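Local atomic coordinates of transcription termination factor FttA (Methanosarcina mazei, PDB entry 2XR1), a protein that probably terminates archaeal transcription as a zinc-dependent beta-CASP nuclease that cuts nascent RNA at the polymerase exit channel and degrades the released transcript. Residues T376-T382 / R602-G608; G384-Q390 / H583-L589; G24-T28 / T41-F47; R171-R175 / N236-A240; A414-A420 / V506-G512. All coordinates share one frame; numbering follows the deposited sequence.

Contact 1: T376-T382 / R602-G608; sequences TVISEAT and RVFTEHG. With ZN (zinc ion), chain F.
Strands 376-380 and 602-606 pair in parallel, T376 beside R602 through E380 beside E606, with axes 4.6 Å apart and a crossing angle of -22°. They are neighbouring strands in a mixed sheet of the metallo-beta-lactamase fold, bringing together a strand from each side of the beta-CASP region; 348-352 and 627-630 flank the pair. The backbone bonds alternate: V377 N to R602 O, F604 N to V377 O, then S379 N to F604 O, and a weak one from E606 N to S379 O. On one face T376 CG2 sits at the edge of the F604 ring, in its plane, 4.0 Å from CE2. I378 continues that row, placing CG1 against F604 CB and CG2 against E606 CG. The other face carries V377 on V603, their CB atoms 4.1 Å apart, and S379 beside T605. Past the strands, H607 NE2 reaches the zinc ion at 2.2 Å; D249, H250 and D355 complete that site. The other ring nitrogen, ND1, donates to T382 OG1 at 2.9 Å, close to the ring plane. T382 OG1 in turn donates to E380 OE1 at 2.6 Å, an oxygen that also accepts from T382 N.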
# COMPACT_ATOMS: atom_id res chain seq x y z
N THR B 376 -5.39 -17.16 7.41
CA THR B 376 -4.97 -16.81 6.05
C THR B 376 -3.72 -17.57 5.64
O THR B 376 -2.77 -17.63 6.41
CB THR B 376 -4.61 -15.29 5.98
OG1 THR B 376 -5.73 -14.51 6.42
CG2 THR B 376 -4.20 -14.83 4.59
N VAL B 377 -3.71 -18.13 4.44
CA VAL B 377 -2.51 -18.75 3.85
C VAL B 377 -2.11 -18.03 2.56
O VAL B 377 -2.92 -17.77 1.69
CB VAL B 377 -2.79 -20.20 3.42
CG1 VAL B 377 -1.49 -20.81 2.80
CG2 VAL B 377 -3.34 -21.06 4.58
N ILE B 378 -0.84 -17.68 2.46
CA ILE B 378 -0.29 -17.11 1.26
C ILE B 378 0.64 -18.20 0.76
O ILE B 378 1.66 -18.49 1.41
CB ILE B 378 0.48 -15.82 1.55
CG1 ILE B 378 -0.52 -14.70 1.88
CG2 ILE B 378 1.36 -15.42 0.35
CD1 ILE B 378 -0.30 -13.97 3.12
N SER B 379 0.28 -18.79 -0.38
CA SER B 379 0.95 -19.98 -0.90
C SER B 379 1.68 -19.74 -2.20
O SER B 379 1.23 -18.96 -3.02
CB SER B 379 -0.09 -21.07 -1.15
OG SER B 379 0.53 -22.20 -1.74
N GLU B 380 2.76 -20.46 -2.41
CA GLU B 380 3.38 -20.47 -3.73
C GLU B 380 2.49 -21.22 -4.68
O GLU B 380 1.63 -21.94 -4.23
CB GLU B 380 4.74 -21.16 -3.74
CG GLU B 380 4.69 -22.65 -3.45
CD GLU B 380 5.68 -23.41 -4.26
OE1 GLU B 380 5.59 -23.30 -5.52
OE2 GLU B 380 6.53 -24.10 -3.68
N ALA B 381 2.75 -21.04 -5.99
CA ALA B 381 1.94 -21.62 -7.05
C ALA B 381 2.76 -22.06 -8.28
O ALA B 381 2.27 -22.00 -9.37
CB ALA B 381 0.82 -20.62 -7.46
N THR B 382 3.99 -22.51 -8.10
CA THR B 382 4.94 -22.73 -9.22
C THR B 382 4.43 -23.76 -10.17
O THR B 382 4.46 -23.56 -11.38
CB THR B 382 6.31 -23.20 -8.75
OG1 THR B 382 6.75 -22.37 -7.69
CG2 THR B 382 7.33 -23.13 -9.89
N ARG B 602 -9.04 -17.67 4.06
CA ARG B 602 -8.60 -17.18 2.75
C ARG B 602 -7.29 -17.81 2.30
O ARG B 602 -6.46 -18.14 3.11
CB ARG B 602 -8.44 -15.67 2.69
CG ARG B 602 -9.29 -14.86 3.57
CD ARG B 602 -10.58 -14.35 2.96
NE ARG B 602 -10.42 -13.06 2.28
CZ ARG B 602 -10.02 -11.90 2.85
NH1 ARG B 602 -9.68 -11.83 4.17
NH2 ARG B 602 -9.92 -10.80 2.08
N VAL B 603 -7.11 -18.01 1.00
CA VAL B 603 -5.79 -18.23 0.49
C VAL B 603 -5.44 -17.32 -0.67
O VAL B 603 -6.31 -16.89 -1.42
CB VAL B 603 -5.42 -19.70 0.25
CG1 VAL B 603 -6.52 -20.70 0.74
CG2 VAL B 603 -4.96 -19.90 -1.10
N PHE B 604 -4.18 -16.94 -0.76
CA PHE B 604 -3.69 -16.08 -1.78
C PHE B 604 -2.57 -16.80 -2.46
O PHE B 604 -1.89 -17.62 -1.84
CB PHE B 604 -3.17 -14.80 -1.16
CG PHE B 604 -4.24 -13.95 -0.61
CD1 PHE B 604 -4.98 -13.13 -1.43
CD2 PHE B 604 -4.58 -14.02 0.72
CE1 PHE B 604 -6.00 -12.35 -0.90
CE2 PHE B 604 -5.58 -13.26 1.22
CZ PHE B 604 -6.27 -12.43 0.40
N THR B 605 -2.35 -16.53 -3.74
CA THR B 605 -1.32 -17.27 -4.45
C THR B 605 -0.26 -16.35 -5.06
O THR B 605 -0.51 -15.23 -5.35
CB THR B 605 -1.95 -18.18 -5.50
OG1 THR B 605 -2.68 -17.39 -6.43
CG2 THR B 605 -2.87 -19.17 -4.85
N GLU B 606 0.93 -16.86 -5.23
CA GLU B 606 2.08 -16.11 -5.66
C GLU B 606 3.14 -17.08 -6.17
O GLU B 606 2.91 -18.28 -6.18
CB GLU B 606 2.64 -15.24 -4.52
CG GLU B 606 2.79 -15.91 -3.17
CD GLU B 606 4.21 -16.44 -2.83
OE1 GLU B 606 5.26 -15.88 -3.27
OE2 GLU B 606 4.27 -17.44 -2.04
N HIS B 607 4.27 -16.56 -6.65
CA HIS B 607 5.40 -17.41 -7.07
C HIS B 607 4.96 -18.45 -8.10
O HIS B 607 5.04 -19.65 -7.89
CB HIS B 607 6.01 -18.06 -5.87
CG HIS B 607 7.37 -18.61 -6.08
ND1 HIS B 607 7.59 -19.77 -6.76
CD2 HIS B 607 8.58 -18.21 -5.61
CE1 HIS B 607 8.88 -20.05 -6.74
NE2 HIS B 607 9.50 -19.12 -6.05
N GLY B 608 4.47 -17.95 -9.23
CA GLY B 608 4.18 -18.76 -10.39
C GLY B 608 4.04 -17.82 -11.56
O GLY B 608 3.94 -16.62 -11.37
ZN ZN F . 11.47 -19.48 -5.22

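Contact 2: G384-Q390 / H583-L589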
# COMPACT_ATOMS: atom_id res chain seq x y z
N GLY B 384 1.26 -24.50 -10.34
CA GLY B 384 -0.12 -24.25 -10.02
C GLY B 384 -1.09 -24.47 -11.16
O GLY B 384 -2.28 -24.50 -10.95
N ASN B 385 -0.56 -24.60 -12.38
CA ASN B 385 -1.38 -24.85 -13.53
C ASN B 385 -2.17 -26.17 -13.46
O ASN B 385 -1.67 -27.17 -12.97
CB ASN B 385 -0.50 -24.85 -14.77
CG ASN B 385 -0.41 -23.48 -15.42
OD1 ASN B 385 -1.40 -22.97 -15.96
ND2 ASN B 385 0.78 -22.89 -15.41
N ALA B 386 -3.40 -26.18 -13.96
CA ALA B 386 -4.23 -27.41 -13.99
C ALA B 386 -3.43 -28.63 -14.46
O ALA B 386 -3.67 -29.75 -14.04
CB ALA B 386 -5.46 -27.19 -14.89
N ASN B 387 -2.47 -28.36 -15.32
CA ASN B 387 -1.73 -29.34 -16.12
C ASN B 387 -0.51 -29.94 -15.39
O ASN B 387 0.04 -30.93 -15.83
CB ASN B 387 -1.20 -28.52 -17.31
CG ASN B 387 -1.00 -29.30 -18.54
OD1 ASN B 387 -0.70 -28.73 -19.59
ND2 ASN B 387 -1.15 -30.63 -18.46
N ALA B 388 -0.11 -29.32 -14.29
CA ALA B 388 1.27 -29.30 -13.87
C ALA B 388 1.64 -30.36 -12.81
O ALA B 388 2.18 -30.10 -11.74
CB ALA B 388 1.65 -27.83 -13.41
N PHE B 389 1.37 -31.59 -13.17
CA PHE B 389 1.77 -32.72 -12.33
C PHE B 389 3.22 -33.03 -12.63
O PHE B 389 3.76 -32.68 -13.68
CB PHE B 389 0.87 -33.92 -12.60
CG PHE B 389 -0.58 -33.58 -12.48
CD1 PHE B 389 -1.15 -33.34 -11.22
CD2 PHE B 389 -1.35 -33.38 -13.62
CE1 PHE B 389 -2.49 -32.99 -11.12
CE2 PHE B 389 -2.69 -33.01 -13.51
CZ PHE B 389 -3.25 -32.82 -12.26
N GLN B 390 3.88 -33.67 -11.68
CA GLN B 390 5.23 -34.09 -11.96
C GLN B 390 5.30 -35.56 -11.60
O GLN B 390 4.45 -36.05 -10.87
CB GLN B 390 6.22 -33.15 -11.25
CG GLN B 390 6.22 -33.26 -9.83
CD GLN B 390 6.80 -32.05 -9.12
OE1 GLN B 390 7.45 -32.23 -8.11
NE2 GLN B 390 6.54 -30.83 -9.59
N HIS B 583 9.57 -28.56 -5.50
CA HIS B 583 8.24 -27.99 -5.32
C HIS B 583 7.11 -29.00 -5.40
O HIS B 583 7.17 -30.02 -6.11
CB HIS B 583 7.95 -26.99 -6.41
CG HIS B 583 8.83 -25.77 -6.38
ND1 HIS B 583 8.55 -24.67 -5.59
CD2 HIS B 583 9.94 -25.46 -7.09
CE1 HIS B 583 9.45 -23.74 -5.83
NE2 HIS B 583 10.29 -24.19 -6.75
N SER B 584 6.05 -28.70 -4.68
CA SER B 584 4.82 -29.41 -4.77
C SER B 584 4.29 -29.29 -6.17
O SER B 584 4.23 -28.20 -6.70
CB SER B 584 3.80 -28.78 -3.82
OG SER B 584 4.12 -29.06 -2.50
N ASP B 585 3.88 -30.40 -6.78
CA ASP B 585 3.21 -30.32 -8.07
C ASP B 585 1.76 -29.85 -7.87
O ASP B 585 1.38 -29.46 -6.76
CB ASP B 585 3.30 -31.66 -8.81
CG ASP B 585 2.32 -32.74 -8.29
OD1 ASP B 585 1.65 -32.51 -7.25
OD2 ASP B 585 2.23 -33.84 -8.93
N ARG B 586 0.97 -29.85 -8.94
CA ARG B 586 -0.40 -29.33 -8.85
C ARG B 586 -1.21 -30.09 -7.81
O ARG B 586 -1.81 -29.50 -6.97
CB ARG B 586 -1.07 -29.35 -10.22
CG ARG B 586 -2.56 -29.29 -10.19
CD ARG B 586 -3.11 -27.88 -9.96
NE ARG B 586 -4.54 -27.93 -10.17
CZ ARG B 586 -5.33 -26.91 -10.49
NH1 ARG B 586 -4.86 -25.68 -10.66
NH2 ARG B 586 -6.61 -27.15 -10.67
N ARG B 587 -1.18 -31.42 -7.87
CA ARG B 587 -1.87 -32.25 -6.89
C ARG B 587 -1.45 -31.88 -5.45
O ARG B 587 -2.25 -31.69 -4.56
CB ARG B 587 -1.58 -33.72 -7.14
CG ARG B 587 -2.64 -34.65 -6.53
CD ARG B 587 -2.22 -36.12 -6.53
NE ARG B 587 -1.44 -36.44 -5.32
CZ ARG B 587 -0.10 -36.62 -5.28
NH1 ARG B 587 0.65 -36.54 -6.40
NH2 ARG B 587 0.49 -36.89 -4.12
N GLN B 588 -0.15 -31.73 -5.25
CA GLN B 588 0.37 -31.52 -3.91
C GLN B 588 0.01 -30.15 -3.37
O GLN B 588 -0.19 -30.01 -2.16
CB GLN B 588 1.88 -31.75 -3.92
CG GLN B 588 2.17 -33.25 -3.94
CD GLN B 588 3.52 -33.60 -4.53
OE1 GLN B 588 4.30 -32.72 -4.95
NE2 GLN B 588 3.82 -34.91 -4.59
N LEU B 589 -0.03 -29.14 -4.25
CA LEU B 589 -0.47 -27.82 -3.84
C LEU B 589 -1.90 -27.92 -3.32
O LEU B 589 -2.23 -27.40 -2.25
CB LEU B 589 -0.39 -26.84 -5.01
CG LEU B 589 1.08 -26.51 -5.39
CD1 LEU B 589 1.23 -25.82 -6.76
CD2 LEU B 589 1.68 -25.66 -4.30
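H583 meets Q390 through its backbone: H583 O and Q390 OE1 lie 3.0 Å apart as two acceptors, and the ammonium of K357 bonds to both. The imidazole of H583 turns away toward the zinc site, where ND1 pairs with E380. D585 meets Q390 in two ways. Its CB packs on the amide end of Q390, 3.4 Å from NE2, while OD2 uses its anti lone pair to accept from Q390 N at 3.2 Å. The other oxygen, OD1, takes Q588 N, and D585 N gives its hydrogen to Q588 OE1; this capping box starts helix 586-594, and Q588 NE2 bonds to E359. R586 follows and lies along the 384-390 loop. R586 N bonds to A388 O at 3.1 Å, approaching from above the carbonyl plane. Its side chain bends at chi2 (79°) to run alongside the type I turn from N385 to A388, with CG against F389 CE1. Its guanidinium lies face-on to A386 CA and donates edge-on from NH1 to G384 O at 2.9 Å. D615 and S619 take further hydrogens from it. R587 CB and N lie near the F389 ring, and L589 CD1 rests near G384 N. Thus G384 O and A388 O accept from R586 and the D585 cap carboxylate accepts from Q390 N, whereas the acceptor pair H583 O and Q390 OE1 depends on K357; mainly polar bonds tie helix start to loop.

Contact 3: G24-T28 / T41-F47; sequences GVTIT and TEEPRKF
The side chains of V25 and I27 meet F47 within the first KH domain, where the loop after helix 7-18 lies against the turn that leads from strand 36-41 into helix 44-49. This is the apolar part: V25 CG1 approaches F47 CE1 at 3.5 Å, and I27 CG2 comes to F47 CZ. M67, I53 and I54 also touch F47, joining the contact to the domain core. Direct hydrogen bonds hold T26 by its backbone and side chain. T41 OG1, held anti to its own N (chi1 -166°), donates to T26 O at 2.7 Å and accepts from E43 N in an ST turn. E43 OE1 accepts from T26 OG1, which comes from above the carboxylate plane, and weakly from T26 N. The charged pair comes last. K46, extended beyond CG, forms a salt bridge to E43 OE2 and donates from NZ to G24 O at 2.8 Å. One water bridges the segments, giving a hydrogen to T26 OG1 at 3.0 Å and accepting from E42 N at 2.9 Å.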
# COMPACT_ATOMS: atom_id res chain seq x y z
N GLY B 24 20.98 -20.63 46.46
CA GLY B 24 22.29 -20.92 45.91
C GLY B 24 22.46 -20.48 44.47
O GLY B 24 23.57 -20.48 43.96
N VAL B 25 21.39 -20.13 43.81
CA VAL B 25 21.48 -19.78 42.42
C VAL B 25 21.31 -18.28 42.25
O VAL B 25 20.31 -17.70 42.69
CB VAL B 25 20.45 -20.57 41.61
CG1 VAL B 25 20.50 -20.21 40.15
CG2 VAL B 25 20.71 -22.07 41.82
N THR B 26 22.29 -17.65 41.60
CA THR B 26 22.23 -16.21 41.38
C THR B 26 22.35 -15.83 39.93
O THR B 26 22.89 -16.57 39.13
CB THR B 26 23.35 -15.50 42.13
OG1 THR B 26 24.62 -16.01 41.68
CG2 THR B 26 23.17 -15.69 43.65
N ILE B 27 21.81 -14.66 39.61
CA ILE B 27 22.04 -14.03 38.31
C ILE B 27 22.65 -12.67 38.55
O ILE B 27 22.49 -12.10 39.64
CB ILE B 27 20.75 -13.87 37.47
CG1 ILE B 27 19.69 -13.07 38.24
CG2 ILE B 27 20.26 -15.21 37.01
CD1 ILE B 27 18.45 -12.73 37.47
N THR B 28 23.36 -12.16 37.55
CA THR B 28 23.92 -10.82 37.58
C THR B 28 22.98 -9.84 36.86
O THR B 28 22.43 -8.95 37.48
CB THR B 28 25.37 -10.77 36.97
OG1 THR B 28 25.38 -11.37 35.67
CG2 THR B 28 26.34 -11.49 37.85
N THR B 41 24.86 -14.99 34.46
CA THR B 41 25.17 -15.64 35.72
C THR B 41 26.66 -15.85 35.85
O THR B 41 27.34 -16.11 34.85
CB THR B 41 24.48 -17.01 35.78
OG1 THR B 41 24.50 -17.53 37.12
CG2 THR B 41 25.18 -18.00 34.82
N GLU B 42 27.18 -15.78 37.08
CA GLU B 42 28.57 -16.15 37.37
C GLU B 42 28.66 -17.61 37.80
O GLU B 42 29.74 -18.10 38.11
CB GLU B 42 29.15 -15.25 38.45
CG GLU B 42 29.30 -13.81 37.99
CD GLU B 42 29.84 -12.89 39.08
OE1 GLU B 42 29.21 -12.82 40.15
OE2 GLU B 42 30.89 -12.25 38.86
N GLU B 43 27.53 -18.30 37.79
CA GLU B 43 27.46 -19.69 38.19
C GLU B 43 26.72 -20.54 37.14
O GLU B 43 25.77 -21.27 37.44
CB GLU B 43 26.76 -19.78 39.55
CG GLU B 43 27.25 -18.78 40.59
CD GLU B 43 26.64 -19.04 41.98
OE1 GLU B 43 25.49 -18.58 42.24
OE2 GLU B 43 27.33 -19.70 42.81
N PRO B 44 27.17 -20.48 35.90
CA PRO B 44 26.50 -21.24 34.85
C PRO B 44 26.36 -22.73 35.16
O PRO B 44 25.42 -23.36 34.69
CB PRO B 44 27.42 -21.05 33.64
CG PRO B 44 28.76 -20.75 34.25
CD PRO B 44 28.42 -19.88 35.40
N ARG B 45 27.31 -23.30 35.89
CA ARG B 45 27.27 -24.74 36.17
C ARG B 45 25.93 -25.12 36.78
O ARG B 45 25.35 -26.14 36.46
CB ARG B 45 28.41 -25.15 37.12
N LYS B 46 25.43 -24.25 37.65
CA LYS B 46 24.19 -24.49 38.37
C LYS B 46 22.98 -24.55 37.44
O LYS B 46 22.00 -25.22 37.74
CB LYS B 46 24.00 -23.42 39.45
CG LYS B 46 25.14 -23.44 40.44
CD LYS B 46 24.96 -22.46 41.60
CE LYS B 46 26.15 -22.60 42.57
NZ LYS B 46 25.85 -22.14 43.93
N PHE B 47 23.04 -23.83 36.33
CA PHE B 47 21.98 -23.90 35.34
C PHE B 47 22.18 -25.06 34.37
O PHE B 47 21.23 -25.47 33.69
CB PHE B 47 21.92 -22.61 34.54
CG PHE B 47 21.35 -21.45 35.30
CD1 PHE B 47 22.12 -20.73 36.20
CD2 PHE B 47 20.05 -21.04 35.07
CE1 PHE B 47 21.60 -19.62 36.86
CE2 PHE B 47 19.53 -19.95 35.75
CZ PHE B 47 20.31 -19.24 36.64
O HOH W 1 25.40 -14.71 39.08

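Contact 4: R171-R175 / N236-A240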
# COMPACT_ATOMS: atom_id res chain seq x y z
N ARG B 171 15.28 -4.34 22.59
CA ARG B 171 14.49 -3.24 23.17
C ARG B 171 13.37 -2.74 22.24
O ARG B 171 12.34 -2.26 22.67
CB ARG B 171 15.40 -2.05 23.53
CG ARG B 171 16.41 -2.35 24.61
CD ARG B 171 17.28 -1.14 24.97
NE ARG B 171 18.62 -1.59 25.38
CZ ARG B 171 19.19 -1.41 26.57
NH1 ARG B 171 18.57 -0.73 27.53
NH2 ARG B 171 20.42 -1.89 26.77
N LYS B 172 13.57 -2.86 20.95
CA LYS B 172 12.57 -2.46 19.99
C LYS B 172 11.40 -3.49 19.98
O LYS B 172 10.20 -3.13 19.93
CB LYS B 172 13.26 -2.33 18.62
CG LYS B 172 12.33 -2.08 17.45
CD LYS B 172 12.92 -1.08 16.46
CE LYS B 172 12.23 -1.17 15.12
NZ LYS B 172 13.00 -0.38 14.11
N ILE B 173 11.74 -4.78 20.05
CA ILE B 173 10.74 -5.83 20.17
C ILE B 173 9.84 -5.59 21.39
O ILE B 173 8.63 -5.76 21.33
CB ILE B 173 11.38 -7.20 20.24
CG1 ILE B 173 12.03 -7.55 18.90
CG2 ILE B 173 10.35 -8.21 20.58
CD1 ILE B 173 12.82 -8.86 18.85
N HIS B 174 10.44 -5.16 22.49
CA HIS B 174 9.72 -5.02 23.75
C HIS B 174 9.30 -3.59 24.04
O HIS B 174 9.06 -3.25 25.18
CB HIS B 174 10.54 -5.60 24.91
CG HIS B 174 10.84 -7.06 24.73
ND1 HIS B 174 11.92 -7.51 23.99
CD2 HIS B 174 10.15 -8.16 25.10
CE1 HIS B 174 11.90 -8.83 23.96
NE2 HIS B 174 10.82 -9.25 24.60
N ARG B 175 9.21 -2.76 23.02
CA ARG B 175 8.55 -1.48 23.16
C ARG B 175 7.08 -1.78 23.41
O ARG B 175 6.58 -2.88 23.07
CB ARG B 175 8.74 -0.63 21.91
CG ARG B 175 7.94 -1.10 20.69
CD ARG B 175 8.21 -0.25 19.49
NE ARG B 175 7.43 -0.65 18.31
CZ ARG B 175 7.74 -1.67 17.51
NH1 ARG B 175 8.81 -2.42 17.76
NH2 ARG B 175 6.99 -1.95 16.46
N ASN B 236 13.91 2.16 8.18
CA ASN B 236 13.89 2.04 9.65
C ASN B 236 12.50 1.70 10.23
O ASN B 236 12.38 1.19 11.34
CB ASN B 236 14.45 3.30 10.30
CG ASN B 236 13.51 4.50 10.16
OD1 ASN B 236 12.31 4.36 9.85
ND2 ASN B 236 14.06 5.69 10.42
N GLN B 237 11.43 1.95 9.46
CA GLN B 237 10.08 1.54 9.87
C GLN B 237 9.89 0.01 9.83
O GLN B 237 8.80 -0.46 10.16
CB GLN B 237 9.01 2.22 8.98
CG GLN B 237 8.62 1.44 7.69
CD GLN B 237 7.58 2.17 6.82
OE1 GLN B 237 6.40 1.85 6.89
NE2 GLN B 237 8.03 3.14 5.99
N ILE B 238 10.90 -0.74 9.37
CA ILE B 238 10.75 -2.17 9.26
C ILE B 238 11.27 -2.90 10.51
O ILE B 238 12.46 -2.92 10.76
CB ILE B 238 11.45 -2.77 8.02
CG1 ILE B 238 11.08 -2.01 6.75
CG2 ILE B 238 11.06 -4.19 7.89
CD1 ILE B 238 9.67 -2.23 6.29
N ASP B 239 10.38 -3.56 11.23
CA ASP B 239 10.73 -4.30 12.41
C ASP B 239 11.62 -5.52 12.15
O ASP B 239 12.54 -5.82 12.95
CB ASP B 239 9.47 -4.71 13.16
CG ASP B 239 8.72 -3.49 13.74
OD1 ASP B 239 8.42 -2.51 12.96
OD2 ASP B 239 8.44 -3.49 14.98
N ALA B 240 11.37 -6.23 11.04
CA ALA B 240 12.15 -7.44 10.74
C ALA B 240 12.07 -7.87 9.29
O ALA B 240 11.20 -7.49 8.57
CB ALA B 240 11.71 -8.57 11.61
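R175 and D239 make the close part of this small contact, in which the end of helix 159-173, the last helix before the metallo-beta-lactamase sheet begins, meets the loop entering strand 240-242. From CG to NE the R175 side chain is extended, and its guanidinium grips a single carboxylate oxygen. NH2 donates to D239 OD2 at 2.6 Å on the syn lone pair, and NH1 adds a weak bond to the same OD2 at 3.0 Å. The two flat groups stand 50° apart, so the salt bridge is forked onto one oxygen and not a coplanar two-against-two pair. Further bonds fix the guanidinium: NH1 also donates to K172 O at 2.7 Å, from the opposite face of that carbonyl to R175 N, while NH2 has a second acceptor in the backbone of E206. D239 is buried, with I209 against its side chain; R208 makes a long, weak ion pair with its OD1. The other half is looser. K172 reaches across to the 3-10 turn, where NZ gives a weak bond of 3.2 Å to N236 O; N236 itself is exposed. The K172 ammonium stays 5.2 Å from D239 OD1 and may add a favourable field without forming an ion pair. With these cationic groups around it, buried D239 is probably kept ionised, and the joint probably rests more on charge and hydrogen bonding than on apolar packing.

Contact 5: A414-A420 / V506-G512; sequences AVIPAFA and VILATSG
The parallel sheet of the beta-CASP region places strands 414-417 and 506-509 side by side, A414 opposite V506 and P417 opposite A509. Backbone bonds run I507 N to A414 O (2.8 Å), I416 N to I507 O, A509 N to I416 O and A418 N to A509 O. On one face I416 and L508 lie alongside each other, pointing the same way, with L508 CD1 against I416 CB and V506 CG1 4.0 Å from I416 CD1; helix 423-436 packs on V506 and L508. V415 and I507 share the opposite face, toward helix 518-526. Past the strands, a cis peptide precedes S511, and G512 CA sits over the centre of the F419 ring, 3.8 Å from its centroid and 11° off the normal, a CH-pi contact. The F419 side chain comes within about 5 Å of that of zinc ligand H247. T510 OG1 donates to A418 O at 3.1 Å. The apolar strand pair thus gives way to a CH-pi contact and a hydroxyl-carbonyl bond where the chains leave the sheet near the zinc site.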
# COMPACT_ATOMS: atom_id res chain seq x y z
N ALA B 414 26.67 -36.18 -19.98
CA ALA B 414 25.36 -35.64 -19.62
C ALA B 414 25.53 -34.38 -18.79
O ALA B 414 25.99 -34.45 -17.68
CB ALA B 414 24.56 -36.70 -18.86
N VAL B 415 25.20 -33.23 -19.36
CA VAL B 415 25.26 -31.96 -18.64
C VAL B 415 23.91 -31.72 -17.97
O VAL B 415 22.89 -31.84 -18.59
CB VAL B 415 25.59 -30.78 -19.60
CG1 VAL B 415 25.46 -29.45 -18.89
CG2 VAL B 415 27.02 -30.97 -20.20
N ILE B 416 23.93 -31.45 -16.67
CA ILE B 416 22.72 -31.27 -15.88
C ILE B 416 22.82 -29.97 -15.11
O ILE B 416 23.45 -29.94 -14.06
CB ILE B 416 22.58 -32.40 -14.82
CG1 ILE B 416 22.84 -33.78 -15.43
CG2 ILE B 416 21.24 -32.33 -14.16
CD1 ILE B 416 22.29 -34.94 -14.61
N PRO B 417 22.24 -28.88 -15.63
CA PRO B 417 22.24 -27.64 -14.88
C PRO B 417 21.48 -27.79 -13.60
O PRO B 417 20.55 -28.55 -13.54
CB PRO B 417 21.51 -26.67 -15.79
CG PRO B 417 20.73 -27.49 -16.65
CD PRO B 417 21.54 -28.72 -16.90
N ALA B 418 21.92 -27.06 -12.59
CA ALA B 418 21.45 -27.22 -11.23
C ALA B 418 21.75 -25.97 -10.45
O ALA B 418 22.58 -25.18 -10.82
CB ALA B 418 22.16 -28.39 -10.59
N PHE B 419 21.08 -25.81 -9.33
CA PHE B 419 21.44 -24.79 -8.36
C PHE B 419 22.42 -25.36 -7.38
O PHE B 419 22.49 -26.58 -7.23
CB PHE B 419 20.17 -24.28 -7.66
CG PHE B 419 19.27 -23.55 -8.60
CD1 PHE B 419 19.53 -22.23 -8.92
CD2 PHE B 419 18.22 -24.21 -9.22
CE1 PHE B 419 18.70 -21.54 -9.84
CE2 PHE B 419 17.40 -23.55 -10.12
CZ PHE B 419 17.64 -22.21 -10.42
N ALA B 420 23.21 -24.49 -6.76
CA ALA B 420 24.13 -24.94 -5.73
C ALA B 420 23.40 -25.76 -4.69
O ALA B 420 23.88 -26.84 -4.31
CB ALA B 420 24.80 -23.79 -5.07
N VAL B 506 29.16 -37.36 -16.18
CA VAL B 506 27.99 -36.55 -15.85
C VAL B 506 28.47 -35.23 -15.26
O VAL B 506 29.38 -35.21 -14.44
CB VAL B 506 27.08 -37.23 -14.81
CG1 VAL B 506 26.09 -36.26 -14.27
CG2 VAL B 506 26.36 -38.41 -15.37
N ILE B 507 27.85 -34.13 -15.66
CA ILE B 507 28.19 -32.84 -15.11
C ILE B 507 26.98 -32.16 -14.45
O ILE B 507 26.03 -31.78 -15.14
CB ILE B 507 28.79 -31.93 -16.19
CG1 ILE B 507 29.95 -32.66 -16.86
CG2 ILE B 507 29.27 -30.61 -15.61
CD1 ILE B 507 30.71 -31.84 -17.83
N LEU B 508 27.00 -32.05 -13.12
CA LEU B 508 26.11 -31.14 -12.42
C LEU B 508 26.81 -29.80 -12.39
O LEU B 508 27.96 -29.72 -11.99
CB LEU B 508 25.80 -31.62 -11.01
CG LEU B 508 24.57 -32.54 -10.94
CD1 LEU B 508 24.40 -33.28 -12.23
CD2 LEU B 508 24.63 -33.53 -9.79
N ALA B 509 26.15 -28.76 -12.86
CA ALA B 509 26.80 -27.46 -12.93
C ALA B 509 25.78 -26.37 -12.86
O ALA B 509 24.62 -26.54 -13.27
CB ALA B 509 27.62 -27.33 -14.20
N THR B 510 26.26 -25.23 -12.41
CA THR B 510 25.48 -24.06 -12.11
C THR B 510 25.51 -23.09 -13.31
O THR B 510 26.50 -23.07 -14.05
CB THR B 510 26.07 -23.48 -10.79
OG1 THR B 510 25.09 -23.61 -9.75
CG2 THR B 510 26.57 -22.05 -10.89
N SER B 511 24.49 -22.28 -13.53
CA SER B 511 23.31 -22.16 -12.68
C SER B 511 22.14 -22.94 -13.23
O SER B 511 22.05 -23.21 -14.39
CB SER B 511 22.90 -20.70 -12.53
OG SER B 511 22.89 -20.07 -13.77
N GLY B 512 21.22 -23.26 -12.37
CA GLY B 512 20.11 -24.16 -12.72
C GLY B 512 19.17 -23.84 -13.85
O GLY B 512 18.41 -24.72 -14.24

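Contacts 1 and 5 are buried parallel strand pairs in two different sheets, one of the metallo-beta-lactamase fold and one of the beta-CASP region; contact 5 lies within the chain loops closed by contacts 1 and 2. Both change from apolar side chains to polar or aromatic groups at the ends nearer the zinc ions. Contact 2, partly at the surface, touches contact 1 where H583 meets E380, and its helix 586-594 leads into strand 602-606. Contacts 3 and 4, both partly buried, lie away from the zinc ions: contact 3 combines an aromatic anchor with charged groups inside one KH domain, and contact 4 is a small ionic joint between the end of helix 159-173 and the loop before strand 240-242.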